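PDB 6Q2F: glycoside hydrolase family protein from Novosphingobium sp. PP1Y, which probably releases terminal alpha-L-rhamnose from glycosides by hydrolysis, acting as an alpha-L-rhamnosidase. Local coordinates for residues 151-156 with 533-538; 178-183 with 380-385; 515-520 with 527-532. All coordinates share one frame; numbering follows the deposited sequence.

Interaction 1. Residues 151-156 with 533-538; sequences KKLVWS and PALTGT
The indole of W155 lies broadside against T536, and L153, two residues back on the same strand, reaches L535. Followed outward from CB, the tryptophan turns at once: CG stands between its own backbone N and carbonyl carbon (chi1 56°), a crowded position that carries the ring toward the turn, and chi2 (92°) brings a face to the threonine. CG and CD1 begin the overlap under T536 CB and CG2. At the ring junction the fit is tightest, with W155 CD2 3.4 Å from T536 CG2 and W155 CE2 3.5 Å from T536 CB. CE3 also lies under CG2, and NE1 passes CB. The methyl sits 3.6 Å from the six-membered ring centroid, 22° off the normal, a CH-pi contact. Farther out, W155 CZ2 meets T536 CA, and W155 CH2 ends 4.0 Å from L535 O. Only a broad, flat group spans so much.

Threonine suits this place because CG2 lies over the indole face while OG1 turns back to P533 O at 2.8 Å. That carbonyl also accepts from the backbone N of T536 and of T538, holding the turn compact. Beside the tryptophan-threonine contact the branched leucines fill apolar space, L153 CD2 meeting L535 CD1 at 3.6 Å.

Strand 151-160, outermost in a four-stranded antiparallel sheet, pairs with strand 436-447; F388 touches W155, V209 of strand 206-217 backs L153, and F549, L550 and Y553 of helix 543-575 pack on L535.

Interaction 2. Residues 178-183 with 380-385; sequences GPFQTL and DRYETK
F180 and Y382 meet at about a right angle, the phenol oxygen of the tyrosine reaching the rim of the phenylalanine. Y382 OH lies in the plane of the F180 ring, 3.5 Å from F180 CZ, so the hydroxyl faces aromatic C-H groups and not the pi cloud. This is a favourable side for an oxygen, because the ring hydrogens carry a slight positive charge. F180 extends this far because its CG is anti to the backbone N (chi1 178°), which throws the ring straight out from the loop.

The phenylalanine opens a type II' beta turn, F180 to L183, closed by L183 N to F180 O at 2.8 Å, while its two partners, Y382 and E383, belong to the short helix 382-385, with R381 at the N-cap position. The turn lies in the loop region preceding strand 206-217, and the helix follows strand 366-374.

E383 approaches the same end of the phenylalanine at a slant, its CG 4.2 Å from F180 CE2, with ring and carboxylate planes 50° apart. Only the methylene part of the glutamate is offered to the ring. Its chain bends at chi2 (98°), and CD comes to lie 3.5 Å above the plane of the neighbouring Y382 ring. The carboxylate is directed to T317 on strand 316-325, whose OG1 is hydrogen-bonded to E383 OE2. F388 meets F180 edge-to-face, V314 and P315 also touch the phenylalanine, and W155 touches Y382.

Interaction 3. Residues 515-520 with 527-532; sequences RMLEQF and DARPWL
A chi1 of -177°, which sets CG opposite the main-chain nitrogen, swings the F520 ring off helix 516-524 to lie flat beneath A528, whereas L517, one turn earlier, has CG anti to the carbonyl carbon (chi1 -64°) and spreads its two methyls over the same segment. Helix and following loop thus fold back on each other. A528 CB stands 3.6 Å from the F520 centroid, 15° off the normal, a CH-pi contact suited to a small side chain, with the CA atoms of L517 and A528 just 6.3 Å apart. L517 splits its branches: CD1 rests on the aliphatic part of R529, 3.7 Å from R529 CG, while CD2 meets L532 CD1 at 4.1 Å. Replacing F520 by an alanine is likely to leave the A528 methyl without its aromatic platform and open a gap toward F549 of helix 543-575.

One water donates to L517 O (2.7 Å) and accepts from A528 N (2.8 Å), joining the backbones. D527 OD1 takes the backbone N of R529 at 2.9 Å, an Asx turn, and D527 OD2 forms a salt bridge with R529 NH1, its hydrogen-bond geometry weak. With D414 as a second acidic partner, the guanidinium charge is probably well balanced, while its methylenes serve the apolar contact.

Along the chain, 151-156 comes first, then both halves of interaction 2, then both halves of interaction 3, and last 533-538, which directly continues 527-532. The centres of interactions 1 and 2 are about 8 Å apart, and they touch: K152 NZ probably bonds to G178 O and W155 O to Q181 NE2, tying strand 151-160 to the turn-bearing loop. The centre of interaction 3 lies about 13 Å from that of interaction 1 and about 19 Å from that of interaction 2, without touching the latter. Helix 543-575 is a neighbour of interactions 1 and 3, packing on L535 and F520, and reaches the second segment of interaction 2 through the D547-K385 salt bridge.

Interaction 1. Residues 151-156 with 533-538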
ATOM      1  N   LYS A 151      22.588  -4.803  -3.024  1.00 28.60           N
ATOM      2  CA  LYS A 151      23.602  -4.982  -4.057  1.00 28.75           C
ATOM      3  C   LYS A 151      22.981  -4.929  -5.448  1.00 28.42           C
ATOM      4  O   LYS A 151      21.878  -5.439  -5.672  1.00 29.74           O
ATOM      5  CB  LYS A 151      24.318  -6.318  -3.914  1.00 30.56           C
ATOM      6  CG  LYS A 151      25.059  -6.501  -2.616  1.00 34.80           C
ATOM      7  CD  LYS A 151      25.407  -7.973  -2.449  1.00 33.53           C
ATOM      8  CE  LYS A 151      25.918  -8.268  -1.067  1.00 34.31           C
ATOM      9  NZ  LYS A 151      24.793  -8.252  -0.089  1.00 33.67           N
ATOM     10  N   LYS A 152      23.733  -4.371  -6.393  1.00 28.23           N
ATOM     11  CA  LYS A 152      23.376  -4.372  -7.803  1.00 31.15           C
ATOM     12  C   LYS A 152      24.504  -5.015  -8.598  1.00 32.21           C
ATOM     13  O   LYS A 152      25.683  -4.859  -8.263  1.00 28.71           O
ATOM     14  CB  LYS A 152      23.162  -2.948  -8.332  1.00 37.01           C
ATOM     15  CG  LYS A 152      24.407  -2.074  -8.095  1.00 35.26           C
ATOM     16  CD  LYS A 152      24.452  -0.879  -8.976  1.00 39.15           C
ATOM     17  CE  LYS A 152      25.804  -0.209  -8.872  1.00 35.54           C
ATOM     18  NZ  LYS A 152      26.132   0.245  -7.501  1.00 31.05           N
ATOM     19  N   LEU A 153      24.132  -5.698  -9.675  1.00 36.00           N
ATOM     20  CA  LEU A 153      25.114  -6.304 -10.563  1.00 34.37           C
ATOM     21  C   LEU A 153      25.844  -5.226 -11.367  1.00 39.75           C
ATOM     22  O   LEU A 153      25.234  -4.261 -11.833  1.00 35.93           O
ATOM     23  CB  LEU A 153      24.411  -7.299 -11.497  1.00 35.95           C
ATOM     24  CG  LEU A 153      25.228  -8.340 -12.272  1.00 45.03           C
ATOM     25  CD1 LEU A 153      25.840  -9.373 -11.337  1.00 47.49           C
ATOM     26  CD2 LEU A 153      24.359  -9.020 -13.334  1.00 44.86           C
ATOM     27  N   VAL A 154      27.167  -5.388 -11.518  1.00 33.84           N
ATOM     28  CA  VAL A 154      28.002  -4.498 -12.324  1.00 28.86           C
ATOM     29  C   VAL A 154      28.968  -5.371 -13.111  1.00 36.08           C
ATOM     30  O   VAL A 154      29.157  -6.550 -12.809  1.00 38.47           O
ATOM     31  CB  VAL A 154      28.796  -3.464 -11.485  1.00 31.99           C
ATOM     32  CG1 VAL A 154      27.866  -2.374 -10.910  1.00 39.03           C
ATOM     33  CG2 VAL A 154      29.533  -4.170 -10.378  1.00 28.78           C
ATOM     34  N   TRP A 155      29.607  -4.781 -14.120  1.00 37.46           N
ATOM     35  CA  TRP A 155      30.431  -5.612 -14.987  1.00 40.23           C
ATOM     36  C   TRP A 155      31.432  -4.767 -15.749  1.00 46.41           C
ATOM     37  O   TRP A 155      31.207  -3.578 -15.990  1.00 44.37           O
ATOM     38  CB  TRP A 155      29.581  -6.408 -15.989  1.00 31.36           C
ATOM     39  CG  TRP A 155      28.708  -5.534 -16.820  1.00 31.90           C
ATOM     40  CD1 TRP A 155      29.004  -4.994 -18.032  1.00 32.78           C
ATOM     41  CD2 TRP A 155      27.388  -5.089 -16.488  1.00 30.85           C
ATOM     42  NE1 TRP A 155      27.948  -4.229 -18.477  1.00 34.59           N
ATOM     43  CE2 TRP A 155      26.942  -4.276 -17.545  1.00 34.83           C
ATOM     44  CE3 TRP A 155      26.546  -5.300 -15.400  1.00 31.10           C
ATOM     45  CZ2 TRP A 155      25.678  -3.671 -17.552  1.00 31.43           C
ATOM     46  CZ3 TRP A 155      25.280  -4.688 -15.398  1.00 33.94           C
ATOM     47  CH2 TRP A 155      24.870  -3.880 -16.473  1.00 34.65           C
ATOM     48  N   SER A 156      32.537  -5.414 -16.125  1.00 50.14           N
ATOM     49  CA  SER A 156      33.442  -4.936 -17.154  1.00 46.73           C
ATOM     50  C   SER A 156      33.456  -5.955 -18.283  1.00 50.96           C
ATOM     51  O   SER A 156      33.124  -7.127 -18.088  1.00 42.03           O
ATOM     52  CB  SER A 156      34.864  -4.734 -16.624  1.00 46.87           C
ATOM     53  OG  SER A 156      35.501  -5.989 -16.470  1.00 44.37           O
ATOM     54  N   PRO A 533      24.718 -13.013 -19.240  1.00 33.12           N
ATOM     55  CA  PRO A 533      25.036 -11.877 -20.123  1.00 30.65           C
ATOM     56  C   PRO A 533      23.826 -11.055 -20.515  1.00 36.32           C
ATOM     57  O   PRO A 533      23.976  -9.863 -20.810  1.00 41.58           O
ATOM     58  CB  PRO A 533      25.683 -12.555 -21.338  1.00 31.73           C
ATOM     59  CG  PRO A 533      26.282 -13.789 -20.786  1.00 33.82           C
ATOM     60  CD  PRO A 533      25.287 -14.267 -19.773  1.00 31.89           C
ATOM     61  N   ALA A 534      22.631 -11.650 -20.510  1.00 31.53           N
ATOM     62  CA  ALA A 534      21.413 -10.889 -20.775  1.00 31.78           C
ATOM     63  C   ALA A 534      21.201  -9.785 -19.753  1.00 34.80           C
ATOM     64  O   ALA A 534      20.631  -8.738 -20.078  1.00 36.72           O
ATOM     65  CB  ALA A 534      20.204 -11.827 -20.792  1.00 36.60           C
ATOM     66  N   LEU A 535      21.617 -10.011 -18.508  1.00 37.03           N
ATOM     67  CA  LEU A 535      21.493  -8.984 -17.475  1.00 35.45           C
ATOM     68  C   LEU A 535      22.332  -7.755 -17.787  1.00 39.51           C
ATOM     69  O   LEU A 535      22.102  -6.692 -17.194  1.00 34.80           O
ATOM     70  CB  LEU A 535      21.922  -9.542 -16.119  1.00 34.16           C
ATOM     71  CG  LEU A 535      21.081 -10.667 -15.541  1.00 31.91           C
ATOM     72  CD1 LEU A 535      21.857 -11.398 -14.472  1.00 30.73           C
ATOM     73  CD2 LEU A 535      19.795 -10.072 -14.964  1.00 30.56           C
ATOM     74  N   THR A 536      23.307  -7.877 -18.692  1.00 35.63           N
ATOM     75  CA  THR A 536      24.163  -6.766 -19.075  1.00 40.19           C
ATOM     76  C   THR A 536      23.871  -6.247 -20.476  1.00 43.88           C
ATOM     77  O   THR A 536      24.611  -5.391 -20.965  1.00 39.80           O
ATOM     78  CB  THR A 536      25.636  -7.173 -18.991  1.00 32.86           C
ATOM     79  OG1 THR A 536      25.946  -8.030 -20.095  1.00 36.14           O
ATOM     80  CG2 THR A 536      25.911  -7.914 -17.699  1.00 31.66           C
ATOM     81  N   GLY A 537      22.824  -6.744 -21.140  1.00 38.03           N
ATOM     82  CA  GLY A 537      22.458  -6.286 -22.459  1.00 34.98           C
ATOM     83  C   GLY A 537      22.762  -7.258 -23.580  1.00 37.50           C
ATOM     84  O   GLY A 537      22.243  -7.074 -24.687  1.00 37.02           O
ATOM     85  N   THR A 538      23.584  -8.279 -23.341  1.00 41.00           N
ATOM     86  CA  THR A 538      23.986  -9.188 -24.412  1.00 41.67           C
ATOM     87  C   THR A 538      22.883 -10.207 -24.656  1.00 35.01           C
ATOM     88  O   THR A 538      22.572 -11.020 -23.781  1.00 38.77           O
ATOM     89  CB  THR A 538      25.296  -9.892 -24.075  1.00 37.49           C
ATOM     90  OG1 THR A 538      26.360  -8.939 -24.072  1.00 38.18           O
ATOM     91  CG2 THR A 538      25.591 -10.974 -25.125  1.00 42.62           C
TER

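Interaction 2. Residues 178-183 with 380-385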
ATOM      1  N   GLY A 178      25.729   3.307  -5.798  1.00 31.51           N
ATOM      2  CA  GLY A 178      24.801   3.948  -6.699  1.00 32.98           C
ATOM      3  C   GLY A 178      23.925   2.925  -7.391  1.00 35.11           C
ATOM      4  O   GLY A 178      23.954   1.742  -7.055  1.00 30.07           O
ATOM      5  N   PRO A 179      23.124   3.366  -8.377  1.00 37.76           N
ATOM      6  CA  PRO A 179      22.069   2.494  -8.918  1.00 32.89           C
ATOM      7  C   PRO A 179      22.504   1.621 -10.088  1.00 41.03           C
ATOM      8  O   PRO A 179      21.826   0.637 -10.409  1.00 35.79           O
ATOM      9  CB  PRO A 179      20.991   3.496  -9.359  1.00 33.96           C
ATOM     10  CG  PRO A 179      21.774   4.719  -9.747  1.00 30.43           C
ATOM     11  CD  PRO A 179      22.931   4.776  -8.768  1.00 34.08           C
ATOM     12  N   PHE A 180      23.542   2.020 -10.802  1.00 38.94           N
ATOM     13  CA  PHE A 180      23.956   1.278 -11.966  1.00 38.48           C
ATOM     14  C   PHE A 180      25.371   1.585 -12.400  1.00 41.38           C
ATOM     15  O   PHE A 180      25.714   2.724 -12.539  1.00 37.34           O
ATOM     16  CB  PHE A 180      22.997   1.650 -13.062  1.00 32.66           C
ATOM     17  CG  PHE A 180      23.275   1.017 -14.359  1.00 35.18           C
ATOM     18  CD1 PHE A 180      24.128   1.602 -15.246  1.00 34.22           C
ATOM     19  CD2 PHE A 180      22.641  -0.134 -14.712  1.00 38.54           C
ATOM     20  CE1 PHE A 180      24.366   1.033 -16.450  1.00 34.76           C
ATOM     21  CE2 PHE A 180      22.876  -0.722 -15.917  1.00 34.55           C
ATOM     22  CZ  PHE A 180      23.740  -0.134 -16.789  1.00 34.58           C
ATOM     23  N   GLN A 181      26.179   0.566 -12.609  1.00 35.25           N
ATOM     24  CA  GLN A 181      27.542   0.739 -13.064  1.00 37.37           C
ATOM     25  C   GLN A 181      28.290   1.808 -12.291  1.00 39.81           C
ATOM     26  O   GLN A 181      28.506   1.696 -11.118  1.00 39.17           O
ATOM     27  CB  GLN A 181      27.653   0.877 -14.578  1.00 37.33           C
ATOM     28  CG  GLN A 181      27.292  -0.360 -15.365  1.00 38.18           C
ATOM     29  CD  GLN A 181      28.335  -1.442 -15.282  1.00 41.12           C
ATOM     30  OE1 GLN A 181      28.700  -1.853 -14.237  1.00 38.08           O
ATOM     31  NE2 GLN A 181      28.826  -1.865 -16.402  1.00 37.49           N
ATOM     32  N   THR A 182      28.708   2.838 -13.000  1.00 37.04           N
ATOM     33  CA  THR A 182      29.426   3.950 -12.421  1.00 41.11           C
ATOM     34  C   THR A 182      28.580   5.076 -11.850  1.00 47.45           C
ATOM     35  O   THR A 182      29.120   5.980 -11.300  1.00 44.56           O
ATOM     36  CB  THR A 182      30.351   4.618 -13.458  1.00 40.53           C
ATOM     37  OG1 THR A 182      29.618   4.907 -14.631  1.00 52.34           O
ATOM     38  CG2 THR A 182      31.444   3.740 -13.833  1.00 38.91           C
ATOM     39  N   LEU A 183      27.273   5.020 -11.986  1.00 41.53           N
ATOM     40  CA  LEU A 183      26.413   6.108 -11.537  1.00 40.97           C
ATOM     41  C   LEU A 183      26.477   6.286 -10.024  1.00 42.59           C
ATOM     42  O   LEU A 183      26.487   5.317  -9.261  1.00 44.90           O
ATOM     43  CB  LEU A 183      24.965   5.848 -11.970  1.00 37.94           C
ATOM     44  CG  LEU A 183      24.730   5.886 -13.479  1.00 39.43           C
ATOM     45  CD1 LEU A 183      23.236   5.815 -13.776  1.00 31.54           C
ATOM     46  CD2 LEU A 183      25.347   7.161 -14.062  1.00 38.62           C
ATOM     47  N   ASP A 380      16.486  -5.781 -25.725  1.00 48.04           N
ATOM     48  CA  ASP A 380      15.660  -4.587 -25.699  1.00 44.63           C
ATOM     49  C   ASP A 380      15.225  -4.281 -24.271  1.00 41.56           C
ATOM     50  O   ASP A 380      14.691  -5.148 -23.575  1.00 40.89           O
ATOM     51  CB  ASP A 380      14.448  -4.778 -26.607  1.00 47.11           C
ATOM     52  CG  ASP A 380      13.543  -3.581 -26.604  1.00 49.54           C
ATOM     53  OD1 ASP A 380      14.062  -2.462 -26.817  1.00 48.78           O
ATOM     54  OD2 ASP A 380      12.329  -3.748 -26.366  1.00 53.95           O
ATOM     55  N   ARG A 381      15.487  -3.050 -23.834  1.00 38.76           N
ATOM     56  CA  ARG A 381      15.140  -2.580 -22.492  1.00 37.08           C
ATOM     57  C   ARG A 381      15.656  -3.519 -21.404  1.00 40.27           C
ATOM     58  O   ARG A 381      14.942  -3.869 -20.455  1.00 34.33           O
ATOM     59  CB  ARG A 381      13.633  -2.343 -22.373  1.00 39.68           C
ATOM     60  CG  ARG A 381      13.294  -0.875 -22.655  1.00 44.11           C
ATOM     61  CD  ARG A 381      11.894  -0.705 -23.112  1.00 54.32           C
ATOM     62  NE  ARG A 381      11.621  -1.463 -24.324  1.00 56.19           N
ATOM     63  CZ  ARG A 381      10.420  -1.492 -24.888  1.00 52.57           C
ATOM     64  NH1 ARG A 381       9.431  -0.804 -24.328  1.00 53.67           N
ATOM     65  NH2 ARG A 381      10.202  -2.196 -25.992  1.00 48.81           N
ATOM     66  N   TYR A 382      16.942  -3.888 -21.522  1.00 38.81           N
ATOM     67  CA  TYR A 382      17.516  -4.854 -20.588  1.00 32.92           C
ATOM     68  C   TYR A 382      17.626  -4.275 -19.184  1.00 31.95           C
ATOM     69  O   TYR A 382      17.476  -5.006 -18.199  1.00 35.18           O
ATOM     70  CB  TYR A 382      18.884  -5.344 -21.085  1.00 34.62           C
ATOM     71  CG  TYR A 382      20.081  -4.497 -20.694  1.00 39.19           C
ATOM     72  CD1 TYR A 382      20.733  -4.694 -19.476  1.00 35.93           C
ATOM     73  CD2 TYR A 382      20.560  -3.505 -21.538  1.00 34.19           C
ATOM     74  CE1 TYR A 382      21.817  -3.917 -19.109  1.00 34.92           C
ATOM     75  CE2 TYR A 382      21.648  -2.730 -21.187  1.00 40.78           C
ATOM     76  CZ  TYR A 382      22.276  -2.942 -19.971  1.00 42.20           C
ATOM     77  OH  TYR A 382      23.361  -2.163 -19.619  1.00 40.69           O
ATOM     78  N   GLU A 383      17.902  -2.968 -19.066  1.00 32.33           N
ATOM     79  CA  GLU A 383      18.055  -2.371 -17.742  1.00 29.14           C
ATOM     80  C   GLU A 383      16.826  -2.628 -16.877  1.00 34.75           C
ATOM     81  O   GLU A 383      16.947  -3.048 -15.720  1.00 34.80           O
ATOM     82  CB  GLU A 383      18.334  -0.868 -17.856  1.00 31.03           C
ATOM     83  CG  GLU A 383      19.659  -0.524 -18.557  1.00 33.77           C
ATOM     84  CD  GLU A 383      19.455  -0.179 -20.007  1.00 40.85           C
ATOM     85  OE1 GLU A 383      18.355  -0.475 -20.515  1.00 43.81           O
ATOM     86  OE2 GLU A 383      20.370   0.377 -20.650  1.00 43.35           O
ATOM     87  N   THR A 384      15.623  -2.394 -17.418  1.00 35.16           N
ATOM     88  CA  THR A 384      14.434  -2.634 -16.604  1.00 30.43           C
ATOM     89  C   THR A 384      14.171  -4.128 -16.444  1.00 31.53           C
ATOM     90  O   THR A 384      13.794  -4.577 -15.358  1.00 35.28           O
ATOM     91  CB  THR A 384      13.204  -1.898 -17.167  1.00 28.02           C
ATOM     92  OG1 THR A 384      12.054  -2.186 -16.353  1.00 29.53           O
ATOM     93  CG2 THR A 384      12.906  -2.275 -18.589  1.00 27.74           C
ATOM     94  N   LYS A 385      14.410  -4.922 -17.495  1.00 38.23           N
ATOM     95  CA  LYS A 385      14.167  -6.362 -17.391  1.00 38.50           C
ATOM     96  C   LYS A 385      15.112  -7.021 -16.397  1.00 32.33           C
ATOM     97  O   LYS A 385      14.755  -8.033 -15.789  1.00 29.88           O
ATOM     98  CB  LYS A 385      14.297  -7.041 -18.759  1.00 34.51           C
ATOM     99  CG  LYS A 385      13.171  -6.711 -19.735  1.00 33.03           C
ATOM    100  CD  LYS A 385      13.539  -7.158 -21.158  1.00 31.82           C
ATOM    101  CE  LYS A 385      12.416  -6.826 -22.155  1.00 35.20           C
ATOM    102  NZ  LYS A 385      12.808  -7.106 -23.567  1.00 34.49           N
TER

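Interaction 3. Residues 515-520 with 527-532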
ATOM      1  N   ARG A 515      24.073 -15.590  -2.895  1.00 29.50           N
ATOM      2  CA  ARG A 515      23.602 -16.942  -3.179  1.00 29.59           C
ATOM      3  C   ARG A 515      22.708 -17.009  -4.403  1.00 31.39           C
ATOM      4  O   ARG A 515      22.122 -18.063  -4.656  1.00 32.53           O
ATOM      5  CB  ARG A 515      22.849 -17.510  -1.970  1.00 24.46           C
ATOM      6  CG  ARG A 515      23.692 -17.605  -0.682  1.00 27.75           C
ATOM      7  CD  ARG A 515      22.850 -18.169   0.459  1.00 32.55           C
ATOM      8  NE  ARG A 515      23.642 -18.431   1.663  1.00 38.96           N
ATOM      9  CZ  ARG A 515      23.780 -19.626   2.227  1.00 42.99           C
ATOM     10  NH1 ARG A 515      23.169 -20.681   1.700  1.00 47.52           N
ATOM     11  NH2 ARG A 515      24.521 -19.764   3.318  1.00 42.40           N
HETATM   12  N   MSE A 516      22.603 -15.928  -5.170  1.00 32.10           N
HETATM   13  CA  MSE A 516      21.650 -15.845  -6.290  1.00 28.03           C
HETATM   14  C   MSE A 516      21.654 -17.047  -7.261  1.00 32.42           C
HETATM   15  O   MSE A 516      20.587 -17.529  -7.648  1.00 32.08           O
HETATM   16  CB  MSE A 516      21.906 -14.575  -7.085  1.00 26.62           C
HETATM   17  CG  MSE A 516      20.896 -14.322  -8.156  1.00 38.76           C
HETATM   18 SE   MSE A 516      19.180 -13.873  -7.372  0.73 37.51          SE
HETATM   19  CE  MSE A 516      18.138 -13.921  -8.986  1.00 44.42           C
ATOM     20  N   LEU A 517      22.837 -17.510  -7.679  1.00 30.77           N
ATOM     21  CA  LEU A 517      22.886 -18.617  -8.635  1.00 32.45           C
ATOM     22  C   LEU A 517      22.261 -19.883  -8.055  1.00 32.87           C
ATOM     23  O   LEU A 517      21.470 -20.554  -8.726  1.00 31.85           O
ATOM     24  CB  LEU A 517      24.328 -18.877  -9.090  1.00 28.13           C
ATOM     25  CG  LEU A 517      24.940 -17.701  -9.852  1.00 36.79           C
ATOM     26  CD1 LEU A 517      26.331 -18.050 -10.388  1.00 34.62           C
ATOM     27  CD2 LEU A 517      24.018 -17.253 -10.992  1.00 36.72           C
ATOM     28  N   GLU A 518      22.582 -20.214  -6.800  1.00 29.57           N
ATOM     29  CA  GLU A 518      21.942 -21.362  -6.155  1.00 30.85           C
ATOM     30  C   GLU A 518      20.446 -21.130  -5.986  1.00 30.47           C
ATOM     31  O   GLU A 518      19.644 -22.046  -6.204  1.00 32.72           O
ATOM     32  CB  GLU A 518      22.552 -21.642  -4.780  1.00 39.01           C
ATOM     33  CG  GLU A 518      24.041 -21.932  -4.736  1.00 61.70           C
ATOM     34  CD  GLU A 518      24.605 -21.688  -3.338  1.00 77.45           C
ATOM     35  OE1 GLU A 518      24.224 -22.422  -2.397  1.00 75.69           O
ATOM     36  OE2 GLU A 518      25.399 -20.736  -3.175  1.00 84.82           O
ATOM     37  N   GLN A 519      20.053 -19.925  -5.556  1.00 26.96           N
ATOM     38  CA  GLN A 519      18.633 -19.643  -5.372  1.00 24.76           C
ATOM     39  C   GLN A 519      17.895 -19.772  -6.689  1.00 29.31           C
ATOM     40  O   GLN A 519      16.802 -20.339  -6.742  1.00 28.31           O
ATOM     41  CB  GLN A 519      18.414 -18.240  -4.784  1.00 22.45           C
ATOM     42  CG  GLN A 519      19.077 -17.977  -3.434  1.00 22.25           C
ATOM     43  CD  GLN A 519      18.381 -18.693  -2.288  1.00 28.00           C
ATOM     44  OE1 GLN A 519      17.560 -19.579  -2.501  1.00 23.62           O
ATOM     45  NE2 GLN A 519      18.729 -18.325  -1.058  1.00 29.48           N
ATOM     46  N   PHE A 520      18.463 -19.228  -7.764  1.00 32.12           N
ATOM     47  CA  PHE A 520      17.809 -19.316  -9.066  1.00 32.12           C
ATOM     48  C   PHE A 520      17.650 -20.772  -9.486  1.00 30.55           C
ATOM     49  O   PHE A 520      16.577 -21.188  -9.932  1.00 27.22           O
ATOM     50  CB  PHE A 520      18.622 -18.527 -10.093  1.00 31.13           C
ATOM     51  CG  PHE A 520      18.009 -18.477 -11.463  1.00 29.30           C
ATOM     52  CD1 PHE A 520      18.076 -19.578 -12.313  1.00 26.77           C
ATOM     53  CD2 PHE A 520      17.404 -17.317 -11.921  1.00 25.34           C
ATOM     54  CE1 PHE A 520      17.539 -19.524 -13.580  1.00 23.83           C
ATOM     55  CE2 PHE A 520      16.855 -17.259 -13.186  1.00 27.69           C
ATOM     56  CZ  PHE A 520      16.932 -18.368 -14.022  1.00 27.64           C
ATOM     57  N   ASP A 527      20.122 -23.638 -14.614  1.00 29.52           N
ATOM     58  CA  ASP A 527      21.330 -22.870 -14.324  1.00 33.54           C
ATOM     59  C   ASP A 527      21.261 -21.489 -14.980  1.00 31.86           C
ATOM     60  O   ASP A 527      21.149 -21.382 -16.204  1.00 37.19           O
ATOM     61  CB  ASP A 527      22.536 -23.661 -14.833  1.00 31.63           C
ATOM     62  CG  ASP A 527      23.869 -23.083 -14.374  1.00 39.22           C
ATOM     63  OD1 ASP A 527      23.906 -21.967 -13.810  1.00 39.20           O
ATOM     64  OD2 ASP A 527      24.895 -23.763 -14.598  1.00 46.28           O
ATOM     65  N   ALA A 528      21.340 -20.426 -14.178  1.00 31.57           N
ATOM     66  CA  ALA A 528      21.305 -19.077 -14.742  1.00 29.68           C
ATOM     67  C   ALA A 528      22.616 -18.655 -15.402  1.00 36.36           C
ATOM     68  O   ALA A 528      22.607 -17.701 -16.186  1.00 37.47           O
ATOM     69  CB  ALA A 528      20.938 -18.051 -13.664  1.00 26.49           C
ATOM     70  N   ARG A 529      23.727 -19.354 -15.145  1.00 32.65           N
ATOM     71  CA  ARG A 529      25.039 -18.882 -15.597  1.00 37.14           C
ATOM     72  C   ARG A 529      25.121 -18.596 -17.093  1.00 38.97           C
ATOM     73  O   ARG A 529      25.633 -17.524 -17.460  1.00 38.56           O
ATOM     74  CB  ARG A 529      26.126 -19.878 -15.170  1.00 36.83           C
ATOM     75  CG  ARG A 529      26.725 -19.514 -13.817  1.00 51.23           C
ATOM     76  CD  ARG A 529      27.021 -20.746 -12.955  1.00 60.74           C
ATOM     77  NE  ARG A 529      28.282 -21.390 -13.291  1.00 68.67           N
ATOM     78  CZ  ARG A 529      28.390 -22.622 -13.786  1.00 73.02           C
ATOM     79  NH1 ARG A 529      27.301 -23.353 -13.999  1.00 65.82           N
ATOM     80  NH2 ARG A 529      29.591 -23.125 -14.062  1.00 69.65           N
ATOM     81  N   PRO A 530      24.647 -19.461 -17.994  1.00 34.39           N
ATOM     82  CA  PRO A 530      24.764 -19.137 -19.424  1.00 35.81           C
ATOM     83  C   PRO A 530      23.935 -17.932 -19.829  1.00 39.07           C
ATOM     84  O   PRO A 530      24.195 -17.340 -20.890  1.00 36.03           O
ATOM     85  CB  PRO A 530      24.272 -20.415 -20.119  1.00 34.22           C
ATOM     86  CG  PRO A 530      24.395 -21.493 -19.095  1.00 35.05           C
ATOM     87  CD  PRO A 530      24.060 -20.796 -17.798  1.00 33.19           C
ATOM     88  N   TRP A 531      22.955 -17.546 -19.013  1.00 36.36           N
ATOM     89  CA  TRP A 531      22.044 -16.459 -19.334  1.00 40.32           C
ATOM     90  C   TRP A 531      22.437 -15.130 -18.704  1.00 38.06           C
ATOM     91  O   TRP A 531      21.938 -14.086 -19.144  1.00 34.95           O
ATOM     92  CB  TRP A 531      20.624 -16.839 -18.907  1.00 36.23           C
ATOM     93  CG  TRP A 531      20.170 -18.086 -19.592  1.00 33.87           C
ATOM     94  CD1 TRP A 531      20.295 -19.369 -19.130  1.00 29.85           C
ATOM     95  CD2 TRP A 531      19.537 -18.179 -20.876  1.00 35.41           C
ATOM     96  NE1 TRP A 531      19.770 -20.253 -20.045  1.00 31.51           N
ATOM     97  CE2 TRP A 531      19.302 -19.551 -21.126  1.00 35.52           C
ATOM     98  CE3 TRP A 531      19.136 -17.236 -21.834  1.00 34.17           C
ATOM     99  CZ2 TRP A 531      18.688 -20.004 -22.296  1.00 38.01           C
ATOM    100  CZ3 TRP A 531      18.520 -17.683 -22.992  1.00 38.79           C
ATOM    101  CH2 TRP A 531      18.309 -19.058 -23.217  1.00 43.62           C
ATOM    102  N   LEU A 532      23.340 -15.135 -17.723  1.00 35.78           N
ATOM    103  CA  LEU A 532      23.764 -13.888 -17.087  1.00 35.88           C
ATOM    104  C   LEU A 532      24.109 -12.768 -18.065  1.00 36.49           C
ATOM    105  O   LEU A 532      23.804 -11.607 -17.744  1.00 34.75           O
ATOM    106  CB  LEU A 532      24.954 -14.149 -16.155  1.00 33.81           C
ATOM    107  CG  LEU A 532      24.668 -15.111 -15.001  1.00 35.62           C
ATOM    108  CD1 LEU A 532      25.883 -15.256 -14.111  1.00 36.69           C
ATOM    109  CD2 LEU A 532      23.466 -14.651 -14.195  1.00 31.50           C
TER
HETATM  110  O   HOH W   1      21.882 -20.819 -11.430  1.00 37.65           O